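Beta-N-acetylhexosaminidase (Bacteroides fragilis, PDB 4PYS) probably hydrolyses terminal non-reducing N-acetylhexosamine residues from glycans, as other glycoside hydrolase family 20 enzymes do. Local coordinates at residues C383-T389 / R415-R420; L391-L395 / R449-I454; G430-A434 / L457-M461. The contacts are given in a common frame with arbitrary orientation. Numbering follows the deposited sequence.

Interaction 1. Residues C383-T389 / R415-R420. With FMT (formic acid), chain J; FMT (formic acid), chain H.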
ATOM      1  N   CYS A 383     -11.037  -2.547  -2.337  1.00 19.87           N
ATOM      2  CA  CYS A 383     -11.425  -3.763  -1.625  1.00 19.39           C
ATOM      3  C   CYS A 383     -10.298  -4.221  -0.722  1.00 19.48           C
ATOM      4  O   CYS A 383      -9.296  -4.760  -1.196  1.00 20.23           O
ATOM      5  CB  CYS A 383     -11.792  -4.885  -2.616  1.00 17.93           C
ATOM      6  SG  CYS A 383     -13.122  -4.460  -3.744  1.00 25.55           S
ATOM      7  N   GLY A 384     -10.463  -4.014   0.587  1.00 21.20           N
ATOM      8  CA  GLY A 384      -9.422  -4.360   1.543  1.00 20.57           C
ATOM      9  C   GLY A 384      -9.979  -5.060   2.765  1.00 21.33           C
ATOM     10  O   GLY A 384      -9.704  -4.666   3.898  1.00 21.05           O
ATOM     11  N   THR A 385     -10.747  -6.118   2.533  1.00 19.87           N
ATOM     12  CA  THR A 385     -11.477  -6.769   3.619  1.00 20.51           C
ATOM     13  C   THR A 385     -10.563  -7.550   4.552  1.00 21.98           C
ATOM     14  O   THR A 385      -9.587  -8.177   4.109  1.00 20.09           O
ATOM     15  CB  THR A 385     -12.594  -7.680   3.072  1.00 22.79           C
ATOM     16  OG1 THR A 385     -12.049  -8.571   2.094  1.00 20.94           O
ATOM     17  CG2 THR A 385     -13.665  -6.843   2.411  1.00 21.53           C
ATOM     18  N   ASN A 386     -10.876  -7.503   5.847  1.00 19.81           N
ATOM     19  CA  ASN A 386     -10.058  -8.186   6.837  1.00 22.52           C
ATOM     20  C   ASN A 386      -9.898  -9.671   6.541  1.00 21.14           C
ATOM     21  O   ASN A 386      -8.770 -10.177   6.512  1.00 20.88           O
ATOM     22  CB  ASN A 386     -10.524  -7.910   8.287  1.00 21.67           C
ATOM     23  CG  ASN A 386     -12.042  -7.948   8.470  1.00 25.82           C
ATOM     24  OD1 ASN A 386     -12.791  -8.505   7.664  1.00 25.04           O
ATOM     25  ND2 ASN A 386     -12.501  -7.357   9.576  1.00 24.50           N
ATOM     26  N   TYR A 387     -11.009 -10.363   6.304  1.00 21.74           N
ATOM     27  CA  TYR A 387     -10.950 -11.632   5.570  1.00 20.38           C
ATOM     28  C   TYR A 387     -10.866 -11.251   4.089  1.00 18.03           C
ATOM     29  O   TYR A 387     -11.829 -10.677   3.574  1.00 20.19           O
ATOM     30  CB  TYR A 387     -12.262 -12.406   5.740  1.00 18.55           C
ATOM     31  CG  TYR A 387     -12.511 -13.045   7.090  1.00 21.00           C
ATOM     32  CD1 TYR A 387     -11.615 -12.899   8.145  1.00 22.93           C
ATOM     33  CD2 TYR A 387     -13.648 -13.816   7.295  1.00 26.37           C
ATOM     34  CE1 TYR A 387     -11.864 -13.501   9.384  1.00 29.14           C
ATOM     35  CE2 TYR A 387     -13.902 -14.414   8.513  1.00 30.44           C
ATOM     36  CZ  TYR A 387     -13.011 -14.255   9.551  1.00 34.48           C
ATOM     37  OH  TYR A 387     -13.283 -14.862  10.759  1.00 34.01           O
ATOM     38  N   TYR A 388      -9.765 -11.532   3.381  1.00 17.87           N
ATOM     39  CA  TYR A 388      -8.535 -12.122   3.910  1.00 16.32           C
ATOM     40  C   TYR A 388      -7.336 -11.331   3.406  1.00 20.03           C
ATOM     41  O   TYR A 388      -6.397 -11.887   2.807  1.00 17.52           O
ATOM     42  CB  TYR A 388      -8.406 -13.570   3.426  1.00 19.84           C
ATOM     43  CG  TYR A 388      -9.468 -14.477   4.002  1.00 17.12           C
ATOM     44  CD1 TYR A 388      -9.493 -14.764   5.362  1.00 19.84           C
ATOM     45  CD2 TYR A 388     -10.432 -15.072   3.189  1.00 23.66           C
ATOM     46  CE1 TYR A 388     -10.456 -15.591   5.904  1.00 22.79           C
ATOM     47  CE2 TYR A 388     -11.398 -15.909   3.729  1.00 24.63           C
ATOM     48  CZ  TYR A 388     -11.401 -16.169   5.087  1.00 24.50           C
ATOM     49  OH  TYR A 388     -12.359 -17.000   5.641  1.00 24.32           O
ATOM     50  N   THR A 389      -7.365 -10.021   3.640  1.00 19.88           N
ATOM     51  CA  THR A 389      -6.255  -9.169   3.247  1.00 17.30           C
ATOM     52  C   THR A 389      -5.499  -8.605   4.438  1.00 18.19           C
ATOM     53  O   THR A 389      -4.492  -7.918   4.245  1.00 17.72           O
ATOM     54  CB  THR A 389      -6.699  -7.980   2.344  1.00 19.21           C
ATOM     55  OG1 THR A 389      -7.330  -6.954   3.137  1.00 20.15           O
ATOM     56  CG2 THR A 389      -7.650  -8.454   1.237  1.00 20.22           C
ATOM     57  N   ARG A 415     -10.899 -18.002  -1.151  1.00 18.35           N
ATOM     58  CA  ARG A 415     -12.144 -17.507  -0.550  1.00 17.12           C
ATOM     59  C   ARG A 415     -12.104 -16.020  -0.163  1.00 24.96           C
ATOM     60  O   ARG A 415     -12.813 -15.595   0.745  1.00 21.28           O
ATOM     61  CB  ARG A 415     -12.527 -18.373   0.669  1.00 23.74           C
ATOM     62  CG  ARG A 415     -13.080 -19.765   0.292  1.00 33.04           C
ATOM     63  CD  ARG A 415     -13.326 -20.672   1.517  1.00 34.26           C
ATOM     64  NE  ARG A 415     -12.086 -21.003   2.219  1.00 36.77           N
ATOM     65  CZ  ARG A 415     -11.284 -22.016   1.893  1.00 37.67           C
ATOM     66  NH1 ARG A 415     -11.577 -22.809   0.868  1.00 33.74           N
ATOM     67  NH2 ARG A 415     -10.181 -22.238   2.589  1.00 29.54           N
ATOM     68  N   ASN A 416     -11.307 -15.234  -0.876  1.00 20.22           N
ATOM     69  CA  ASN A 416     -11.119 -13.812  -0.532  1.00 17.91           C
ATOM     70  C   ASN A 416     -12.251 -12.950  -1.071  1.00 21.69           C
ATOM     71  O   ASN A 416     -12.394 -12.811  -2.283  1.00 21.61           O
ATOM     72  CB  ASN A 416      -9.792 -13.336  -1.125  1.00 17.30           C
ATOM     73  CG  ASN A 416      -9.386 -11.957  -0.646  1.00 20.06           C
ATOM     74  OD1 ASN A 416     -10.014 -11.377   0.243  1.00 20.06           O
ATOM     75  ND2 ASN A 416      -8.321 -11.424  -1.236  1.00 17.02           N
ATOM     76  N   PRO A 417     -13.050 -12.344  -0.175  1.00 20.05           N
ATOM     77  CA  PRO A 417     -14.139 -11.470  -0.624  1.00 23.93           C
ATOM     78  C   PRO A 417     -13.643 -10.286  -1.455  1.00 22.07           C
ATOM     79  O   PRO A 417     -14.414  -9.745  -2.254  1.00 23.34           O
ATOM     80  CB  PRO A 417     -14.730 -10.954   0.694  1.00 28.26           C
ATOM     81  CG  PRO A 417     -14.401 -12.010   1.700  1.00 27.19           C
ATOM     82  CD  PRO A 417     -13.029 -12.492   1.293  1.00 20.77           C
ATOM     83  N   SER A 418     -12.383  -9.897  -1.262  1.00 19.08           N
ATOM     84  CA  SER A 418     -11.830  -8.750  -1.978  1.00 20.98           C
ATOM     85  C   SER A 418     -11.376  -9.084  -3.400  1.00 21.44           C
ATOM     86  O   SER A 418     -11.097  -8.185  -4.190  1.00 20.04           O
ATOM     87  CB  SER A 418     -10.692  -8.113  -1.183  1.00 22.64           C
ATOM     88  OG  SER A 418     -11.214  -7.388  -0.084  1.00 21.17           O
ATOM     89  N   TYR A 419     -11.323 -10.368  -3.731  1.00 19.83           N
ATOM     90  CA  TYR A 419     -10.965 -10.789  -5.085  1.00 19.65           C
ATOM     91  C   TYR A 419     -12.227 -11.001  -5.906  1.00 21.42           C
ATOM     92  O   TYR A 419     -12.997 -11.941  -5.662  1.00 21.70           O
ATOM     93  CB  TYR A 419     -10.109 -12.067  -5.043  1.00 17.18           C
ATOM     94  CG  TYR A 419      -9.720 -12.555  -6.417  1.00 19.15           C
ATOM     95  CD1 TYR A 419      -9.229 -11.672  -7.376  1.00 19.52           C
ATOM     96  CD2 TYR A 419      -9.859 -13.896  -6.770  1.00 22.09           C
ATOM     97  CE1 TYR A 419      -8.873 -12.121  -8.663  1.00 18.87           C
ATOM     98  CE2 TYR A 419      -9.505 -14.346  -8.042  1.00 21.73           C
ATOM     99  CZ  TYR A 419      -9.006 -13.450  -8.978  1.00 25.09           C
ATOM    100  OH  TYR A 419      -8.652 -13.899 -10.243  1.00 24.60           O
ATOM    101  N   ARG A 420     -12.460 -10.104  -6.867  1.00 21.82           N
ATOM    102  CA  ARG A 420     -13.692 -10.114  -7.645  1.00 23.14           C
ATOM    103  C   ARG A 420     -13.351 -10.072  -9.137  1.00 24.03           C
ATOM    104  O   ARG A 420     -13.473  -9.029  -9.784  1.00 26.59           O
ATOM    105  CB  ARG A 420     -14.579  -8.924  -7.230  1.00 27.92           C
ATOM    106  CG  ARG A 420     -14.944  -8.949  -5.737  1.00 29.51           C
ATOM    107  CD  ARG A 420     -15.526  -7.619  -5.217  1.00 29.29           C
ATOM    108  NE  ARG A 420     -16.716  -7.176  -5.944  1.00 32.88           N
ATOM    109  CZ  ARG A 420     -17.972  -7.412  -5.564  1.00 38.81           C
ATOM    110  NH1 ARG A 420     -18.225  -8.104  -4.461  1.00 41.08           N
ATOM    111  NH2 ARG A 420     -18.988  -6.960  -6.296  1.00 41.14           N
TER
HETATM  112  C   FMT J 608     -11.755 -18.160   8.366  1.00 53.80           C
HETATM  113  O1  FMT J 608     -12.759 -17.455   8.343  1.00 47.73           O
HETATM  114  O2  FMT J 608     -11.097 -18.386   9.385  1.00 66.92           O
HETATM  115  C   FMT H 606      -9.981  -6.502  12.116  1.00 22.64           C
HETATM  116  O1  FMT H 606     -11.100  -6.914  11.820  1.00 33.69           O
HETATM  117  O2  FMT H 606      -9.352  -6.888  13.107  1.00 34.03           O
HETATM  118  O   HOH W   1     -12.440 -19.641   4.614  1.00 45.27           O
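A neighbouring turn can hold a loop leaving a barrel strand. Cys383 closes strand 381-383, its CB 3.6 Å from Ser418 OG. Thr385 occupies the N-cap position of helix 386-389, yet its hydroxyl makes no capping bond: OG1 accepts from Ser418 OG (2.6 Å) and donates locally to Tyr387 O (2.6 Å). Asn386 points its CA-to-CB bond away from 415-420; ND2 binds O1 of a formic acid (chain H) at 2.7 Å as well as Asn362. A cis peptide joins Tyr387 to Tyr388; Tyr387 O lies 3.2 Å from Pro417 CD. The partner segment contains a type I beta turn from Asn416 to Tyr419 and an Asx turn, since Asn416 OD1 accepts from Ser418 N (3.2 Å). The same oxygen takes Tyr388 N at 3.2 Å, so one side chain, its ND2 bonded to Gln460 OE1, shapes the turn and binds the loop following the seventh strand of the TIM barrel. Tyr388 CD2 lies 4.1 Å from Pro417 CD. Tyr388 OH donates to O1 of the second formic acid (chain J, 2.8 Å) and meets a water that also binds Arg415 NE; Arg415 NH2 pairs with Asp411. Thr389 sets CG2 3.9 Å from Ser418 CB.

Interaction 2. Residues L391-L395 / R449-I454; sequences LNFPL and RVFPRI
A buried arginine that gathers backbone carbonyls can fix an irregular loop, as Arg453 does here. Segment 391-395 is irregular, running from near-helical Leu391 and Asn392 into extended Phe393 and Pro394. Segment 449-454 contains the end of helix 447-450, a break at Phe451 with a cis peptide to Pro452, and the start of helix 453-462; Ile454 N bonds Val450 O (2.9 Å). The nearest CA pair is Leu391 and Val450, 5.6 Å. Arg453, with chi1 to chi4 m, t, m, t, brings NH1 and NH2 into hydrogen bonds with Phe393 O, each 2.8 Å. NH2 also donates to Arg449 O (3.0 Å) and lies 2.9 Å from Leu391 O. Leu391 CD2 covers one guanidinium face and Leu395 CD1 the opposite one, while Phe407 adds a cation-pi contact. Leu391 (mt) places CD1 3.9 Å from Ile454 CD1. Arg449 NE reaches Asn392 O through a water (2.7 and 2.8 Å); its NH1 binds Trp505 O and Met445 O, and Trp398 makes a cation-pi contact with it. Phe393 O and Arg449 O are thus bonded directly by Arg453, with Asn392 O served by a water, and the guanidinium charge is met at least in part by carbonyl dipoles and aromatic rings.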
ATOM      1  N   LEU A 391      -2.980  -9.151   6.828  1.00 18.61           N
ATOM      2  CA  LEU A 391      -1.867 -10.071   7.059  1.00 18.30           C
ATOM      3  C   LEU A 391      -1.410 -10.098   8.509  1.00 21.75           C
ATOM      4  O   LEU A 391      -0.628 -10.969   8.903  1.00 21.79           O
ATOM      5  CB  LEU A 391      -0.706  -9.703   6.123  1.00 19.57           C
ATOM      6  CG  LEU A 391      -1.097  -9.790   4.649  1.00 21.14           C
ATOM      7  CD1 LEU A 391      -0.092  -9.031   3.783  1.00 23.60           C
ATOM      8  CD2 LEU A 391      -1.186 -11.247   4.222  1.00 24.89           C
ATOM      9  N   ASN A 392      -1.882  -9.142   9.314  1.00 19.30           N
ATOM     10  CA  ASN A 392      -1.645  -9.221  10.750  1.00 21.13           C
ATOM     11  C   ASN A 392      -2.415 -10.368  11.413  1.00 23.09           C
ATOM     12  O   ASN A 392      -2.080 -10.784  12.529  1.00 25.81           O
ATOM     13  CB  ASN A 392      -1.971  -7.881  11.438  1.00 23.77           C
ATOM     14  CG  ASN A 392      -3.307  -7.325  11.011  1.00 23.96           C
ATOM     15  OD1 ASN A 392      -3.501  -6.983   9.839  1.00 24.12           O
ATOM     16  ND2 ASN A 392      -4.238  -7.212  11.959  1.00 24.81           N
ATOM     17  N   PHE A 393      -3.446 -10.887  10.751  1.00 23.30           N
ATOM     18  CA  PHE A 393      -4.132 -12.063  11.290  1.00 21.11           C
ATOM     19  C   PHE A 393      -3.143 -13.211  11.124  1.00 21.41           C
ATOM     20  O   PHE A 393      -2.700 -13.487  10.005  1.00 25.26           O
ATOM     21  CB  PHE A 393      -5.400 -12.402  10.493  1.00 20.71           C
ATOM     22  CG  PHE A 393      -6.560 -11.457  10.726  1.00 23.55           C
ATOM     23  CD1 PHE A 393      -6.369 -10.208  11.307  1.00 23.39           C
ATOM     24  CD2 PHE A 393      -7.847 -11.830  10.349  1.00 26.36           C
ATOM     25  CE1 PHE A 393      -7.453  -9.338  11.513  1.00 26.86           C
ATOM     26  CE2 PHE A 393      -8.934 -10.976  10.551  1.00 24.11           C
ATOM     27  CZ  PHE A 393      -8.735  -9.726  11.136  1.00 25.75           C
ATOM     28  N   PRO A 394      -2.779 -13.870  12.225  1.00 23.34           N
ATOM     29  CA  PRO A 394      -1.815 -14.973  12.131  1.00 28.11           C
ATOM     30  C   PRO A 394      -2.499 -16.240  11.624  1.00 30.72           C
ATOM     31  O   PRO A 394      -3.704 -16.213  11.404  1.00 27.46           O
ATOM     32  CB  PRO A 394      -1.350 -15.148  13.576  1.00 28.83           C
ATOM     33  CG  PRO A 394      -2.521 -14.681  14.415  1.00 31.88           C
ATOM     34  CD  PRO A 394      -3.155 -13.561  13.620  1.00 22.41           C
ATOM     35  N   LEU A 395      -1.750 -17.320  11.417  1.00 27.35           N
ATOM     36  CA  LEU A 395      -2.360 -18.578  10.974  1.00 28.14           C
ATOM     37  C   LEU A 395      -2.944 -19.380  12.137  1.00 31.22           C
ATOM     38  O   LEU A 395      -3.804 -20.246  11.930  1.00 27.83           O
ATOM     39  CB  LEU A 395      -1.357 -19.440  10.206  1.00 24.72           C
ATOM     40  CG  LEU A 395      -1.248 -19.230   8.698  1.00 27.00           C
ATOM     41  CD1 LEU A 395      -0.558 -17.899   8.356  1.00 23.86           C
ATOM     42  CD2 LEU A 395      -0.519 -20.413   8.074  1.00 24.87           C
ATOM     43  N   ARG A 449       4.466 -12.802   9.004  1.00 20.38           N
ATOM     44  CA  ARG A 449       3.043 -12.542   8.790  1.00 21.55           C
ATOM     45  C   ARG A 449       2.754 -12.203   7.326  1.00 20.03           C
ATOM     46  O   ARG A 449       1.760 -12.645   6.739  1.00 18.17           O
ATOM     47  CB  ARG A 449       2.608 -11.353   9.667  1.00 21.70           C
ATOM     48  CG  ARG A 449       2.460 -11.684  11.143  1.00 22.69           C
ATOM     49  CD  ARG A 449       2.673 -10.426  11.999  1.00 22.47           C
ATOM     50  NE  ARG A 449       2.312 -10.688  13.389  1.00 24.74           N
ATOM     51  CZ  ARG A 449       3.053 -11.394  14.235  1.00 27.48           C
ATOM     52  NH1 ARG A 449       4.222 -11.899  13.849  1.00 26.22           N
ATOM     53  NH2 ARG A 449       2.628 -11.591  15.474  1.00 28.57           N
ATOM     54  N   VAL A 450       3.627 -11.401   6.734  1.00 16.73           N
ATOM     55  CA  VAL A 450       3.412 -10.914   5.378  1.00 17.13           C
ATOM     56  C   VAL A 450       3.574 -12.015   4.323  1.00 20.14           C
ATOM     57  O   VAL A 450       2.737 -12.135   3.421  1.00 17.46           O
ATOM     58  CB  VAL A 450       4.335  -9.736   5.081  1.00 17.42           C
ATOM     59  CG1 VAL A 450       4.245  -9.338   3.607  1.00 17.69           C
ATOM     60  CG2 VAL A 450       3.957  -8.542   5.980  1.00 18.04           C
ATOM     61  N   PHE A 451       4.637 -12.815   4.445  1.00 20.25           N
ATOM     62  CA  PHE A 451       4.918 -13.898   3.480  1.00 19.42           C
ATOM     63  C   PHE A 451       4.582 -15.262   4.048  1.00 18.30           C
ATOM     64  O   PHE A 451       4.913 -15.545   5.195  1.00 19.54           O
ATOM     65  CB  PHE A 451       6.407 -13.890   3.114  1.00 19.62           C
ATOM     66  CG  PHE A 451       6.801 -12.728   2.250  1.00 25.16           C
ATOM     67  CD1 PHE A 451       7.187 -11.526   2.822  1.00 31.86           C
ATOM     68  CD2 PHE A 451       6.757 -12.837   0.866  1.00 27.77           C
ATOM     69  CE1 PHE A 451       7.534 -10.444   2.021  1.00 26.87           C
ATOM     70  CE2 PHE A 451       7.103 -11.763   0.060  1.00 31.18           C
ATOM     71  CZ  PHE A 451       7.492 -10.572   0.649  1.00 22.96           C
ATOM     72  N   PRO A 452       4.013 -16.161   3.222  1.00 17.95           N
ATOM     73  CA  PRO A 452       3.776 -16.022   1.783  1.00 16.02           C
ATOM     74  C   PRO A 452       2.401 -15.490   1.409  1.00 18.36           C
ATOM     75  O   PRO A 452       2.132 -15.394   0.229  1.00 16.56           O
ATOM     76  CB  PRO A 452       3.875 -17.477   1.282  1.00 20.75           C
ATOM     77  CG  PRO A 452       3.350 -18.277   2.441  1.00 19.84           C
ATOM     78  CD  PRO A 452       3.840 -17.554   3.685  1.00 20.19           C
ATOM     79  N   ARG A 453       1.537 -15.164   2.358  1.00 18.91           N
ATOM     80  CA  ARG A 453       0.170 -14.820   1.965  1.00 18.72           C
ATOM     81  C   ARG A 453       0.063 -13.580   1.079  1.00 19.67           C
ATOM     82  O   ARG A 453      -0.853 -13.471   0.261  1.00 16.66           O
ATOM     83  CB  ARG A 453      -0.741 -14.725   3.186  1.00 20.22           C
ATOM     84  CG  ARG A 453      -0.965 -16.086   3.863  1.00 19.41           C
ATOM     85  CD  ARG A 453      -1.713 -15.951   5.193  1.00 21.57           C
ATOM     86  NE  ARG A 453      -0.988 -15.057   6.097  1.00 19.78           N
ATOM     87  CZ  ARG A 453      -1.486 -14.550   7.218  1.00 21.41           C
ATOM     88  NH1 ARG A 453      -2.719 -14.855   7.603  1.00 21.51           N
ATOM     89  NH2 ARG A 453      -0.743 -13.726   7.954  1.00 19.23           N
ATOM     90  N   ILE A 454       1.004 -12.653   1.199  1.00 15.75           N
ATOM     91  CA  ILE A 454       0.961 -11.483   0.299  1.00 15.35           C
ATOM     92  C   ILE A 454       1.118 -11.873  -1.178  1.00 18.92           C
ATOM     93  O   ILE A 454       0.687 -11.150  -2.079  1.00 18.46           O
ATOM     94  CB  ILE A 454       2.015 -10.415   0.684  1.00 16.77           C
ATOM     95  CG1 ILE A 454       1.676  -9.083  -0.006  1.00 21.52           C
ATOM     96  CG2 ILE A 454       3.432 -10.881   0.342  1.00 18.08           C
ATOM     97  CD1 ILE A 454       2.036  -7.881   0.785  1.00 26.08           C
TER
HETATM   98  O   HOH W   2      -0.101  -9.769  14.184  1.00 25.05           O

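Interaction 3. Residues G430-A434 / L457-M461; sequences GMSSA and LAEQM
Packing without polar bonds between strand and helix is exemplified by extended residues 430-434 against the helical turn 457-461. The segment axes approach to 8.9 Å and run nearly antiparallel, at 168°; Met431 CA lies 6.3 Å from Met461 CA and Ser433 CA 7.0 Å from Leu457 CA. Alternation along the strand points Met431 and Ser433 at the helix. Leu457 (mt) sets CD1 3.6 Å from Ser433 CB and CD2 4.1 Å from Met431 CE. One turn on, Gln460 offers OE1 3.6 Å from that CE, though its polar partners are Asn416 and Val412 O. Met461, a selenomethionine like Met431, is extended (m, t, t): CG sits 3.8 Å from Met431 CB, and CE slides along the strand backbone to 3.7 Å from Met431 O and 3.8 Å from Ser433 N. The p chi3 of Met431 places its CE beside Leu457 and Gln460. Strand 428-435, flanked in parallel by 132-138 and 381-383, followed by helix 453-462 on its outer side, forms the last beta/alpha unit closing a TIM barrel.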
ATOM      1  N   GLY A 430      -9.771  -1.559  -7.100  1.00 19.28           N
ATOM      2  CA  GLY A 430      -8.804  -2.625  -6.937  1.00 16.46           C
ATOM      3  C   GLY A 430      -8.822  -3.154  -5.523  1.00 23.67           C
ATOM      4  O   GLY A 430      -9.869  -3.137  -4.863  1.00 21.94           O
HETATM    5  N   MSE A 431      -7.654  -3.581  -5.058  1.00 19.34           N
HETATM    6  CA  MSE A 431      -7.521  -4.303  -3.808  1.00 16.69           C
HETATM    7  C   MSE A 431      -6.403  -3.739  -2.961  1.00 20.96           C
HETATM    8  O   MSE A 431      -5.426  -3.186  -3.487  1.00 17.70           O
HETATM    9  CB  MSE A 431      -7.184  -5.769  -4.104  1.00 17.27           C
HETATM   10  CG  MSE A 431      -8.216  -6.478  -4.948  1.00 17.91           C
HETATM   11 SE   MSE A 431      -7.580  -8.296  -5.320  0.66 20.52          SE
HETATM   12  CE  MSE A 431      -7.330  -8.900  -3.493  1.00 19.17           C
ATOM     13  N   SER A 432      -6.531  -3.906  -1.648  1.00 15.16           N
ATOM     14  CA  SER A 432      -5.436  -3.562  -0.745  1.00 17.18           C
ATOM     15  C   SER A 432      -5.055  -4.761   0.105  1.00 19.35           C
ATOM     16  O   SER A 432      -5.808  -5.736   0.196  1.00 21.35           O
ATOM     17  CB  SER A 432      -5.803  -2.386   0.165  1.00 22.91           C
ATOM     18  OG  SER A 432      -6.949  -2.664   0.935  1.00 28.53           O
ATOM     19  N   SER A 433      -3.872  -4.680   0.703  1.00 17.39           N
ATOM     20  CA  SER A 433      -3.399  -5.668   1.661  1.00 17.58           C
ATOM     21  C   SER A 433      -2.867  -4.835   2.816  1.00 20.82           C
ATOM     22  O   SER A 433      -2.460  -3.685   2.611  1.00 20.55           O
ATOM     23  CB  SER A 433      -2.277  -6.493   1.055  1.00 17.34           C
ATOM     24  OG  SER A 433      -1.263  -5.664   0.511  1.00 18.33           O
ATOM     25  N   ALA A 434      -2.883  -5.381   4.029  1.00 19.80           N
ATOM     26  CA  ALA A 434      -2.489  -4.574   5.178  1.00 22.82           C
ATOM     27  C   ALA A 434      -1.726  -5.351   6.224  1.00 22.26           C
ATOM     28  O   ALA A 434      -1.954  -6.549   6.437  1.00 20.28           O
ATOM     29  CB  ALA A 434      -3.706  -3.926   5.818  1.00 22.77           C
ATOM     30  N   LEU A 457      -2.273 -12.339  -2.579  1.00 15.76           N
ATOM     31  CA  LEU A 457      -2.897 -11.029  -2.789  1.00 15.57           C
ATOM     32  C   LEU A 457      -2.322 -10.344  -4.023  1.00 14.91           C
ATOM     33  O   LEU A 457      -3.073  -9.803  -4.841  1.00 15.76           O
ATOM     34  CB  LEU A 457      -2.738 -10.149  -1.537  1.00 13.72           C
ATOM     35  CG  LEU A 457      -3.508 -10.696  -0.332  1.00 16.39           C
ATOM     36  CD1 LEU A 457      -3.167  -9.940   0.956  1.00 17.96           C
ATOM     37  CD2 LEU A 457      -5.014 -10.674  -0.601  1.00 17.73           C
ATOM     38  N   ALA A 458      -1.003 -10.374  -4.184  1.00 14.99           N
ATOM     39  CA  ALA A 458      -0.374  -9.784  -5.377  1.00 17.02           C
ATOM     40  C   ALA A 458      -0.834 -10.461  -6.647  1.00 16.31           C
ATOM     41  O   ALA A 458      -1.014  -9.814  -7.675  1.00 15.79           O
ATOM     42  CB  ALA A 458       1.150  -9.843  -5.278  1.00 21.03           C
ATOM     43  N   GLU A 459      -1.019 -11.775  -6.589  1.00 15.72           N
ATOM     44  CA  GLU A 459      -1.500 -12.522  -7.760  1.00 15.50           C
ATOM     45  C   GLU A 459      -2.923 -12.082  -8.116  1.00 18.30           C
ATOM     46  O   GLU A 459      -3.259 -11.860  -9.288  1.00 16.85           O
ATOM     47  CB  GLU A 459      -1.469 -14.023  -7.436  1.00 19.19           C
ATOM     48  CG  GLU A 459      -1.850 -14.934  -8.592  1.00 20.74           C
ATOM     49  CD  GLU A 459      -0.712 -15.155  -9.567  1.00 27.33           C
ATOM     50  OE1 GLU A 459       0.346 -14.516  -9.409  1.00 25.40           O
ATOM     51  OE2 GLU A 459      -0.870 -15.970 -10.501  1.00 26.18           O
ATOM     52  N   GLN A 460      -3.769 -11.955  -7.102  1.00 15.36           N
ATOM     53  CA  GLN A 460      -5.156 -11.534  -7.328  1.00 16.60           C
ATOM     54  C   GLN A 460      -5.229 -10.109  -7.867  1.00 17.50           C
ATOM     55  O   GLN A 460      -6.090  -9.793  -8.694  1.00 20.20           O
ATOM     56  CB  GLN A 460      -5.933 -11.666  -6.011  1.00 18.61           C
ATOM     57  CG  GLN A 460      -6.234 -13.145  -5.686  1.00 15.46           C
ATOM     58  CD  GLN A 460      -6.797 -13.350  -4.299  1.00 20.96           C
ATOM     59  OE1 GLN A 460      -6.778 -12.452  -3.463  1.00 18.70           O
ATOM     60  NE2 GLN A 460      -7.292 -14.551  -4.044  1.00 18.33           N
HETATM   61  N   MSE A 461      -4.309  -9.259  -7.417  1.00 15.49           N
HETATM   62  CA  MSE A 461      -4.286  -7.870  -7.892  1.00 15.80           C
HETATM   63  C   MSE A 461      -3.818  -7.766  -9.330  1.00 18.51           C
HETATM   64  O   MSE A 461      -4.362  -6.990 -10.116  1.00 17.17           O
HETATM   65  CB  MSE A 461      -3.327  -7.055  -7.031  1.00 15.17           C
HETATM   66  CG  MSE A 461      -3.825  -6.793  -5.603  1.00 17.23           C
HETATM   67 SE   MSE A 461      -2.363  -6.063  -4.568  0.73 19.81          SE
HETATM   68  CE  MSE A 461      -3.220  -6.119  -2.800  1.00 18.65           C
TER

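The three contacts illustrate how chemistry follows position in a barrel. Interaction 3 is buried and largely apolar, a strand-helix interface and the closest of the three to the chain centre. Interaction 2, also wholly buried, lies beyond it on the same helix 453-462, but there arginine side chains bond to carbonyls of the irregular backbone. Interaction 1 is partly exposed, combines hydroxyl and amide bonds, and binds water and formic acid beside its polar side chains. They interlock: Asn416 of interaction 1 bonds Gln460 of interaction 3, Cys383 N is probably bonded to Gly430 O (2.8 Å), and Leu391 N of interaction 2 probably to Ala434 O (2.8 Å). Phe393 packs on Asn386 and Tyr387, joining interactions 1 and 2.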